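Local structure of endo-1,4-beta-mannanase (Eisenia fetida, 5Y6T) at residues A[25-30]-A[343-348]. The protein is a family GH5 endo-1,4-beta-mannanase that probably hydrolyses internal beta-1,4-mannosidic linkages in mannan polysaccharides. Residues are numbered along the deposited sequence; the frame is centred on the assembly and turned at random.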
# COMPACT_ATOMS: atom_id res chain seq x y z
N SER A 25 -8.82 -8.80 -4.27
CA SER A 25 -9.11 -8.37 -5.62
C SER A 25 -9.85 -7.06 -5.61
O SER A 25 -10.87 -6.98 -5.00
CB SER A 25 -9.94 -9.41 -6.36
OG SER A 25 -10.29 -9.02 -7.66
N GLY A 26 -9.29 -6.01 -6.18
CA GLY A 26 -9.91 -4.72 -6.06
C GLY A 26 -9.19 -3.63 -6.79
O GLY A 26 -8.52 -3.89 -7.77
N MET A 27 -9.44 -2.40 -6.38
CA MET A 27 -8.83 -1.24 -7.04
C MET A 27 -8.15 -0.34 -6.06
O MET A 27 -8.63 -0.17 -4.92
CB MET A 27 -9.91 -0.41 -7.79
CG MET A 27 -10.71 -1.20 -8.79
SD MET A 27 -11.76 -0.03 -9.74
CE MET A 27 -12.96 -1.14 -10.47
N ASN A 28 -7.08 0.28 -6.52
CA ASN A 28 -6.63 1.47 -5.90
C ASN A 28 -7.70 2.53 -6.16
O ASN A 28 -8.15 2.64 -7.31
CB ASN A 28 -5.33 1.96 -6.50
CG ASN A 28 -4.15 1.13 -6.13
OD1 ASN A 28 -3.47 1.44 -5.18
ND2 ASN A 28 -3.86 0.11 -6.95
N ILE A 29 -8.06 3.29 -5.14
CA ILE A 29 -9.02 4.44 -5.36
C ILE A 29 -8.37 5.46 -6.34
O ILE A 29 -9.02 5.79 -7.33
CB ILE A 29 -9.65 5.03 -4.11
CG1 ILE A 29 -10.32 3.91 -3.32
CG2 ILE A 29 -10.65 6.12 -4.42
CD1 ILE A 29 -11.26 3.06 -4.12
N ALA A 30 -7.14 5.92 -6.14
CA ALA A 30 -6.41 5.95 -4.85
C ALA A 30 -6.80 7.16 -3.97
O ALA A 30 -6.43 7.24 -2.80
CB ALA A 30 -4.94 5.93 -5.07
N GLN A 343 -13.90 -5.04 -15.34
CA GLN A 343 -13.87 -6.34 -16.09
C GLN A 343 -12.96 -7.33 -15.38
O GLN A 343 -13.20 -8.53 -15.35
CB GLN A 343 -13.46 -6.17 -17.53
CG GLN A 343 -14.38 -5.25 -18.33
CD GLN A 343 -13.80 -5.10 -19.76
OE1 GLN A 343 -12.74 -4.53 -19.96
NE2 GLN A 343 -14.45 -5.70 -20.71
N GLY A 344 -11.86 -6.85 -14.84
CA GLY A 344 -11.01 -7.75 -14.08
C GLY A 344 -11.59 -8.21 -12.81
O GLY A 344 -11.39 -9.36 -12.48
N LEU A 345 -12.28 -7.32 -12.08
CA LEU A 345 -12.98 -7.74 -10.88
C LEU A 345 -14.02 -8.79 -11.23
O LEU A 345 -14.14 -9.81 -10.57
CB LEU A 345 -13.61 -6.57 -10.16
CG LEU A 345 -12.65 -5.44 -9.77
CD1 LEU A 345 -13.45 -4.46 -8.96
CD2 LEU A 345 -11.48 -6.01 -9.00
N ASN A 346 -14.77 -8.53 -12.31
CA ASN A 346 -15.78 -9.49 -12.73
C ASN A 346 -15.20 -10.87 -12.95
O ASN A 346 -15.76 -11.88 -12.55
CB ASN A 346 -16.47 -9.11 -14.03
CG ASN A 346 -17.25 -7.78 -14.04
OD1 ASN A 346 -17.46 -7.26 -15.15
ND2 ASN A 346 -17.65 -7.22 -12.91
N HIS A 347 -14.06 -10.91 -13.60
CA HIS A 347 -13.40 -12.18 -13.91
C HIS A 347 -13.08 -13.05 -12.70
O HIS A 347 -13.19 -14.29 -12.75
CB HIS A 347 -12.15 -11.91 -14.69
CG HIS A 347 -11.36 -13.14 -15.00
ND1 HIS A 347 -11.82 -14.14 -15.84
CD2 HIS A 347 -10.14 -13.56 -14.56
CE1 HIS A 347 -10.92 -15.10 -15.91
NE2 HIS A 347 -9.89 -14.79 -15.13
N LEU A 348 -12.69 -12.44 -11.58
CA LEU A 348 -12.36 -13.21 -10.36
C LEU A 348 -13.53 -13.53 -9.46
O LEU A 348 -13.42 -14.33 -8.54
CB LEU A 348 -11.25 -12.57 -9.52
CG LEU A 348 -9.94 -12.47 -10.32
CD1 LEU A 348 -8.89 -11.91 -9.41
CD2 LEU A 348 -9.48 -13.81 -10.90
O HOH W 1 -12.92 -9.83 -8.10
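Leu345 reaches from helix 338-348 to strand 20-28 and divides its two methyl branches between neighbouring strand residues. CD2 of Leu345 comes 3.5 Å from Ser25 OG and also lies against Gly26 N. CD1 of Leu345 meets the terminal methyl of Met27, CE, at 3.7 Å. The Met27 chain arrives extended beyond CG, which carries CE to the helix although its CB does not point there, and the thioether chain and the leucine branch meet at a slant rather than end to end or side by side. Gly26, lacking a side chain, presents its backbone to CD2, and its CA is 6.5 Å from that of Leu345, the nearest such pair.

The CB of Ser25 is directed at the helix. Its OG, anti to the backbone N (chi1 178°), extends between the two leucines and comes 3.7 Å from Leu348 CD1. No direct hydrogen bond spans the segments; a water links them instead, accepting from Ser25 OG at 2.8 Å and donating to Leu345 O at 2.8 Å. The buried hydroxyl thus has a polar partner beside the leucine methyls, and the bridged carbonyl lies near the end of the helix.

Strand and helix segments run nearly antiparallel (164°), with axes 8.4 Å apart, as expected for a helix packed outside a parallel barrel strand in the (beta/alpha)8 fold of GH5 enzymes. Strand 20-28 is flanked by parallel strands 65-72 and 322-325. Phe312 of helix 308-317 touches both Ser25 and Leu345, Tyr316 of that helix meets Leu348, and Ile58 of helix 42-60 packs on Met27.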